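Local coordinates for protein dehydrogenase (Sinorhizobium meliloti, PDB 3UOE) that belongs to the LDH2/MDH2 oxidoreductase family and probably works as a dehydrogenase, forming an assembly of two chains, at residues L100-E105 against M114-V119; Y146-A151 against P192-L197. All blocks are in the same frame, centred on the assembly; numbering follows the deposited sequence.

In the fold
Both contacts lay a helix against the same seven-stranded mixed sheet, and their centres are about 18 Å apart. Interaction 1 comes first along the chain and is complete before interaction 2 begins: it sets helix 109-127 on strand 99-105, next to the sheet's outermost strand 91-96, while interaction 2 sets helix 144-152 on strand 193-197, the outermost strand at the opposite edge of the sheet within this chain. The two helices touch directly. The selenomethionines M114 and M117, on helix 109-127, pack against Y146, and M117 also reaches A149 and A150. Together they form a layer across the sheet of this LDH2/MDH2-family protein, whose strand 193-197 also faces the second subunit.

Interaction 1: residues L100-E105 against M114-V119; sequences LSVDGE and MDAMRV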
ATOM      1  N   LEU A 100      13.660 -11.496  -8.880  1.00  6.57           N
ATOM      2  CA  LEU A 100      13.660 -12.945  -8.711  1.00  7.53           C
ATOM      3  C   LEU A 100      12.268 -13.496  -9.013  1.00  8.71           C
ATOM      4  O   LEU A 100      11.291 -13.155  -8.345  1.00  6.19           O
ATOM      5  CB  LEU A 100      14.030 -13.312  -7.274  1.00  7.38           C
ATOM      6  CG  LEU A 100      14.856 -14.555  -6.915  1.00 11.46           C
ATOM      7  CD1 LEU A 100      14.207 -15.268  -5.729  1.00  8.92           C
ATOM      8  CD2 LEU A 100      15.063 -15.519  -8.059  1.00  9.43           C
ATOM      9  N   SER A 101      12.189 -14.352 -10.023  1.00  7.85           N
ATOM     10  CA  SER A 101      10.960 -15.060 -10.341  1.00  7.80           C
ATOM     11  C   SER A 101      10.969 -16.433  -9.682  1.00  7.88           C
ATOM     12  O   SER A 101      11.876 -17.232  -9.914  1.00  9.86           O
ATOM     13  CB  SER A 101      10.833 -15.221 -11.853  1.00  7.15           C
ATOM     14  OG  SER A 101       9.670 -15.952 -12.167  1.00 11.21           O
ATOM     15  N   VAL A 102       9.964 -16.715  -8.861  1.00  6.89           N
ATOM     16  CA  VAL A 102       9.942 -17.966  -8.112  1.00  6.55           C
ATOM     17  C   VAL A 102       8.756 -18.826  -8.502  1.00  6.18           C
ATOM     18  O   VAL A 102       7.607 -18.398  -8.425  1.00  6.08           O
ATOM     19  CB  VAL A 102       9.908 -17.739  -6.563  1.00  6.65           C
ATOM     20  CG1 VAL A 102       9.946 -19.071  -5.816  1.00  5.27           C
ATOM     21  CG2 VAL A 102      11.056 -16.866  -6.119  1.00  6.53           C
ATOM     22  N   ASP A 103       9.048 -20.041  -8.938  1.00  6.72           N
ATOM     23  CA  ASP A 103       8.033 -21.076  -9.052  1.00  7.36           C
ATOM     24  C   ASP A 103       7.997 -21.828  -7.724  1.00  6.98           C
ATOM     25  O   ASP A 103       8.974 -22.475  -7.351  1.00  6.54           O
ATOM     26  CB  ASP A 103       8.377 -22.027 -10.199  1.00  7.22           C
ATOM     27  CG  ASP A 103       7.389 -23.169 -10.329  1.00  8.40           C
ATOM     28  OD1 ASP A 103       6.525 -23.330  -9.440  1.00  7.77           O
ATOM     29  OD2 ASP A 103       7.475 -23.909 -11.332  1.00 13.62           O
ATOM     30  N   GLY A 104       6.877 -21.732  -7.009  1.00  7.29           N
ATOM     31  CA  GLY A 104       6.738 -22.345  -5.695  1.00  5.67           C
ATOM     32  C   GLY A 104       6.750 -23.864  -5.697  1.00  6.36           C
ATOM     33  O   GLY A 104       6.994 -24.490  -4.658  1.00  6.35           O
ATOM     34  N   GLU A 105       6.492 -24.461  -6.861  1.00  5.54           N
ATOM     35  CA  GLU A 105       6.464 -25.918  -7.002  1.00  6.75           C
ATOM     36  C   GLU A 105       5.488 -26.557  -6.020  1.00  7.48           C
ATOM     37  O   GLU A 105       5.726 -27.658  -5.524  1.00  7.31           O
ATOM     38  CB  GLU A 105       7.872 -26.527  -6.835  1.00  7.74           C
ATOM     39  CG  GLU A 105       8.867 -26.136  -7.951  1.00  8.55           C
ATOM     40  CD  GLU A 105      10.303 -26.616  -7.702  1.00 14.93           C
ATOM     41  OE1 GLU A 105      10.543 -27.368  -6.727  1.00 15.29           O
ATOM     42  OE2 GLU A 105      11.203 -26.234  -8.489  1.00 21.30           O
HETATM   43  N   MSE A 114      10.316 -17.717   2.913  1.00  6.98           N
HETATM   44  CA  MSE A 114      11.556 -17.505   3.664  1.00  9.33           C
HETATM   45  C   MSE A 114      12.799 -17.842   2.839  1.00  8.15           C
HETATM   46  O   MSE A 114      13.859 -17.257   3.023  1.00  7.58           O
HETATM   47  CB  MSE A 114      11.550 -18.267   4.999  1.00  7.14           C
HETATM   48  CG  MSE A 114      10.556 -17.710   6.024  1.00  8.34           C
HETATM   49 SE   MSE A 114      10.822 -15.798   6.411  1.00 26.43          SE
HETATM   50  CE  MSE A 114      12.612 -15.877   7.182  1.00  9.23           C
ATOM     51  N   ASP A 115      12.667 -18.780   1.913  1.00  9.92           N
ATOM     52  CA  ASP A 115      13.799 -19.118   1.067  1.00 10.30           C
ATOM     53  C   ASP A 115      14.046 -17.996   0.059  1.00  9.45           C
ATOM     54  O   ASP A 115      15.193 -17.615  -0.201  1.00  7.70           O
ATOM     55  CB  ASP A 115      13.586 -20.460   0.363  1.00  9.99           C
ATOM     56  CG  ASP A 115      14.885 -21.052  -0.137  1.00 14.99           C
ATOM     57  OD1 ASP A 115      15.629 -21.635   0.682  1.00 18.24           O
ATOM     58  OD2 ASP A 115      15.170 -20.913  -1.346  1.00 17.84           O
ATOM     59  N   ALA A 116      12.954 -17.474  -0.494  1.00  9.69           N
ATOM     60  CA  ALA A 116      13.001 -16.333  -1.401  1.00  9.40           C
ATOM     61  C   ALA A 116      13.649 -15.133  -0.722  1.00  9.12           C
ATOM     62  O   ALA A 116      14.412 -14.388  -1.342  1.00  8.86           O
ATOM     63  CB  ALA A 116      11.596 -15.978  -1.864  1.00  7.80           C
HETATM   64  N   MSE A 117      13.334 -14.948   0.554  1.00  8.12           N
HETATM   65  CA  MSE A 117      13.917 -13.854   1.315  1.00 10.29           C
HETATM   66  C   MSE A 117      15.424 -14.037   1.472  1.00 10.88           C
HETATM   67  O   MSE A 117      16.193 -13.087   1.309  1.00 12.09           O
HETATM   68  CB  MSE A 117      13.251 -13.711   2.687  1.00  7.94           C
HETATM   69  CG  MSE A 117      13.779 -12.519   3.467  1.00 13.86           C
HETATM   70 SE   MSE A 117      12.859 -12.122   5.159  1.00 29.71          SE
HETATM   71  CE  MSE A 117      11.000 -12.329   4.566  1.00  7.76           C
ATOM     72  N   ARG A 118      15.850 -15.257   1.779  1.00 10.27           N
ATOM     73  CA  ARG A 118      17.273 -15.535   1.935  1.00 11.45           C
ATOM     74  C   ARG A 118      18.026 -15.229   0.643  1.00 12.89           C
ATOM     75  O   ARG A 118      19.085 -14.599   0.657  1.00 12.71           O
ATOM     76  CB  ARG A 118      17.494 -16.992   2.332  1.00 13.31           C
ATOM     77  CG  ARG A 118      18.936 -17.471   2.161  1.00 17.88           C
ATOM     78  CD  ARG A 118      19.066 -18.986   2.392  1.00 21.61           C
ATOM     79  NE  ARG A 118      18.500 -19.784   1.300  1.00 21.49           N
ATOM     80  CZ  ARG A 118      19.146 -20.072   0.175  1.00 18.50           C
ATOM     81  NH1 ARG A 118      20.378 -19.621  -0.012  1.00 20.80           N
ATOM     82  NH2 ARG A 118      18.559 -20.801  -0.766  1.00 20.91           N
ATOM     83  N   VAL A 119      17.464 -15.677  -0.474  1.00 12.24           N
ATOM     84  CA  VAL A 119      18.085 -15.493  -1.776  1.00 11.52           C
ATOM     85  C   VAL A 119      18.092 -14.018  -2.205  1.00 10.80           C
ATOM     86  O   VAL A 119      19.096 -13.503  -2.685  1.00 11.76           O
ATOM     87  CB  VAL A 119      17.377 -16.355  -2.846  1.00 12.27           C
ATOM     88  CG1 VAL A 119      17.860 -15.978  -4.256  1.00 10.33           C
ATOM     89  CG2 VAL A 119      17.585 -17.849  -2.556  1.00 10.80           C
TER
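L100 leans from its strand onto V119 of the facing helix, and it supplies most of what the strand contributes. Its CB still lies short of the helix. CG comes to 4.3 Å from V119 CG1, and the branch beyond it divides the work: CD1 reaches V119 CG1 at 4.0 Å and skirts the backbone at A116 O, 4.5 Å away, while CD2 stays farther off. The two side chains cross at about a right angle, touching through one methyl each. Branched apolar side chains suit both places, bridging sheet and helix with carbon alone. L100 CD1 also lies 3.6 Å from V102 CG2, so that L100 and V102, alternate residues of the strand, form one apolar surface.

V102 CG2 stands 4.4 Å from A116 CB. Alanine suits this place because its single methyl lets the helix settle over a branched valine. These residues belong to a beta-alpha-beta unit, in which helix 109-127 leads from strand 99-105 to its parallel neighbour 129-137. Segment 114-119 runs nearly antiparallel to segment 100-105, at 155°, their axes approaching to 10.4 Å. A116 also touches A132 of strand 129-137, while L100 and V119 both meet W94 of strand 91-96.

On V119, CG1 is anti to the backbone N (chi1 170°), which turns it to the leucine. CG2, the other branch, lies 3.6 Å above the plane of the R118 guanidinium, toward its rim. That guanidinium has D115 OD1 at its edge, in plane, in a salt bridge of weak hydrogen bonds one turn back. Farther along segment 100-105, D103 OD1 accepts E105 N at 2.8 Å in an Asx turn, the donor standing 44° out of the carboxylate plane, and takes a second bond from N136 ND2.

Interaction 2: residues Y146-A151 against P192-L197; sequences YAEAAA and PFVLDL
A151 presses its methyl against the ring of P192: A151 CB lies 3.5 Å from P192 CB and 4.2 Å from P192 CG. One flank of the ring thus receives the helix. Both residues suit a close approach, alanine because it adds nothing beyond CB and proline because its compact ring offers carbon alone to the methyl.

One turn earlier on the helix, E148 meets V194 through the base of its side chain, E148 CB standing 4.2 Å from V194 CG2. The glutamate then leaves the apolar patch. Its CG is anti to the backbone N (chi1 -175°) and the chain runs extended, carrying the carboxylate away from the valine to a salt bridge between OE1 and R62; a longer, weak ion pair joins OE1 to R152. Its methylenes can therefore serve the packing while its charge is answered elsewhere. The other branch of the valine, V194 CG1, comes only to 4.6 Å from A147 CB, a loose approach.

P192 and V194 point toward the helix, whereas F193 and L195 point away and pack on L258 and G251 of the second subunit. Strand 193-197 is thus sandwiched: helix 144-152 lies on one face, the partner chain meets the other, strand 182-186 is hydrogen-bonded alongside, and helix 109-127 flanks the helix through Y146.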
ATOM      1  N   TYR A 146       6.712 -12.227   7.961  1.00  7.08           N
ATOM      2  CA  TYR A 146       7.772 -11.956   7.000  1.00  6.77           C
ATOM      3  C   TYR A 146       8.236 -10.505   7.100  1.00  7.68           C
ATOM      4  O   TYR A 146       9.437 -10.244   7.141  1.00  9.05           O
ATOM      5  CB  TYR A 146       7.305 -12.294   5.578  1.00  6.33           C
ATOM      6  CG  TYR A 146       6.581 -13.623   5.508  1.00  7.29           C
ATOM      7  CD1 TYR A 146       7.271 -14.830   5.682  1.00  7.99           C
ATOM      8  CD2 TYR A 146       5.208 -13.675   5.300  1.00  6.27           C
ATOM      9  CE1 TYR A 146       6.607 -16.061   5.640  1.00  6.56           C
ATOM     10  CE2 TYR A 146       4.535 -14.890   5.247  1.00  7.00           C
ATOM     11  CZ  TYR A 146       5.236 -16.080   5.419  1.00  8.26           C
ATOM     12  OH  TYR A 146       4.558 -17.277   5.362  1.00  7.30           O
ATOM     13  N   ALA A 147       7.292  -9.566   7.157  1.00  7.07           N
ATOM     14  CA  ALA A 147       7.636  -8.152   7.340  1.00  9.43           C
ATOM     15  C   ALA A 147       8.518  -7.962   8.573  1.00  9.16           C
ATOM     16  O   ALA A 147       9.486  -7.203   8.555  1.00  9.42           O
ATOM     17  CB  ALA A 147       6.371  -7.288   7.452  1.00  6.88           C
ATOM     18  N   GLU A 148       8.177  -8.666   9.644  1.00  8.68           N
ATOM     19  CA  GLU A 148       8.920  -8.547  10.887  1.00 10.19           C
ATOM     20  C   GLU A 148      10.315  -9.133  10.746  1.00 10.20           C
ATOM     21  O   GLU A 148      11.276  -8.574  11.268  1.00  9.36           O
ATOM     22  CB  GLU A 148       8.175  -9.247  12.021  1.00 12.32           C
ATOM     23  CG  GLU A 148       8.818  -9.078  13.385  1.00 16.81           C
ATOM     24  CD  GLU A 148       8.009  -9.741  14.481  1.00 27.62           C
ATOM     25  OE1 GLU A 148       8.005 -10.990  14.548  1.00 28.48           O
ATOM     26  OE2 GLU A 148       7.370  -9.012  15.268  1.00 37.86           O
ATOM     27  N   ALA A 149      10.415 -10.264  10.046  1.00  9.01           N
ATOM     28  CA  ALA A 149      11.689 -10.934   9.861  1.00  7.93           C
ATOM     29  C   ALA A 149      12.641 -10.019   9.093  1.00 11.61           C
ATOM     30  O   ALA A 149      13.823  -9.914   9.417  1.00 12.13           O
ATOM     31  CB  ALA A 149      11.501 -12.238   9.124  1.00  8.24           C
ATOM     32  N   ALA A 150      12.122  -9.365   8.063  1.00 10.39           N
ATOM     33  CA  ALA A 150      12.928  -8.438   7.286  1.00 10.85           C
ATOM     34  C   ALA A 150      13.397  -7.302   8.195  1.00 10.59           C
ATOM     35  O   ALA A 150      14.580  -6.947   8.209  1.00 11.22           O
ATOM     36  CB  ALA A 150      12.120  -7.897   6.104  1.00  7.73           C
ATOM     37  N   ALA A 151      12.466  -6.746   8.964  1.00  9.26           N
ATOM     38  CA  ALA A 151      12.773  -5.605   9.823  1.00 11.09           C
ATOM     39  C   ALA A 151      13.793  -5.974  10.894  1.00 12.90           C
ATOM     40  O   ALA A 151      14.659  -5.169  11.233  1.00 13.67           O
ATOM     41  CB  ALA A 151      11.500  -5.029  10.456  1.00  9.24           C
ATOM     42  N   PRO A 192      10.491  -3.211  15.933  1.00 17.01           N
ATOM     43  CA  PRO A 192      10.294  -2.696  14.577  1.00 13.92           C
ATOM     44  C   PRO A 192       8.869  -2.217  14.323  1.00 10.82           C
ATOM     45  O   PRO A 192       7.916  -2.739  14.901  1.00 10.03           O
ATOM     46  CB  PRO A 192      10.597  -3.909  13.679  1.00 11.37           C
ATOM     47  CG  PRO A 192      10.899  -5.061  14.593  1.00 15.12           C
ATOM     48  CD  PRO A 192      10.502  -4.683  15.978  1.00 17.16           C
ATOM     49  N   PHE A 193       8.737  -1.225  13.451  1.00  9.28           N
ATOM     50  CA  PHE A 193       7.448  -0.865  12.893  1.00  9.07           C
ATOM     51  C   PHE A 193       6.954  -2.045  12.045  1.00  8.46           C
ATOM     52  O   PHE A 193       7.656  -2.507  11.144  1.00  7.86           O
ATOM     53  CB  PHE A 193       7.588   0.387  12.028  1.00  7.65           C
ATOM     54  CG  PHE A 193       6.373   0.687  11.187  1.00  7.60           C
ATOM     55  CD1 PHE A 193       6.219   0.103   9.930  1.00  7.25           C
ATOM     56  CD2 PHE A 193       5.389   1.555  11.649  1.00  6.91           C
ATOM     57  CE1 PHE A 193       5.097   0.380   9.145  1.00  8.06           C
ATOM     58  CE2 PHE A 193       4.263   1.848  10.871  1.00  7.94           C
ATOM     59  CZ  PHE A 193       4.113   1.255   9.617  1.00  7.55           C
ATOM     60  N   VAL A 194       5.767  -2.550  12.353  1.00  7.00           N
ATOM     61  CA  VAL A 194       5.233  -3.703  11.628  1.00  8.89           C
ATOM     62  C   VAL A 194       3.755  -3.519  11.289  1.00  9.20           C
ATOM     63  O   VAL A 194       2.888  -3.678  12.145  1.00  8.19           O
ATOM     64  CB  VAL A 194       5.424  -5.044  12.407  1.00  9.51           C
ATOM     65  CG1 VAL A 194       4.814  -6.202  11.627  1.00  8.42           C
ATOM     66  CG2 VAL A 194       6.904  -5.306  12.683  1.00  9.14           C
ATOM     67  N   LEU A 195       3.487  -3.187  10.027  1.00  7.97           N
ATOM     68  CA  LEU A 195       2.128  -2.996   9.540  1.00  8.23           C
ATOM     69  C   LEU A 195       1.689  -4.215   8.744  1.00  9.63           C
ATOM     70  O   LEU A 195       2.434  -4.697   7.895  1.00  9.47           O
ATOM     71  CB  LEU A 195       2.063  -1.765   8.639  1.00  8.63           C
ATOM     72  CG  LEU A 195       0.700  -1.427   8.028  1.00  9.51           C
ATOM     73  CD1 LEU A 195      -0.282  -0.953   9.102  1.00  7.63           C
ATOM     74  CD2 LEU A 195       0.856  -0.378   6.931  1.00  7.90           C
ATOM     75  N   ASP A 196       0.481  -4.701   9.023  1.00  9.71           N
ATOM     76  CA  ASP A 196      -0.107  -5.838   8.311  1.00 11.12           C
ATOM     77  C   ASP A 196      -1.613  -5.621   8.228  1.00 12.89           C
ATOM     78  O   ASP A 196      -2.295  -5.581   9.242  1.00 12.79           O
ATOM     79  CB  ASP A 196       0.190  -7.146   9.053  1.00 11.04           C
ATOM     80  CG  ASP A 196      -0.304  -8.381   8.305  1.00 12.35           C
ATOM     81  OD1 ASP A 196      -0.762  -8.259   7.144  1.00 12.31           O
ATOM     82  OD2 ASP A 196      -0.223  -9.488   8.882  1.00 12.01           O
ATOM     83  N   LEU A 197      -2.141  -5.462   7.026  1.00 15.51           N
ATOM     84  CA  LEU A 197      -3.565  -5.202   6.911  1.00 16.06           C
ATOM     85  C   LEU A 197      -4.185  -5.791   5.656  1.00 15.18           C
ATOM     86  O   LEU A 197      -3.632  -5.692   4.562  1.00 13.82           O
ATOM     87  CB  LEU A 197      -3.812  -3.705   6.954  1.00 15.95           C
ATOM     88  CG  LEU A 197      -3.162  -2.972   5.793  1.00 14.78           C
ATOM     89  CD1 LEU A 197      -4.228  -2.513   4.826  1.00 13.82           C
ATOM     90  CD2 LEU A 197      -2.391  -1.791   6.330  1.00 15.10           C
TER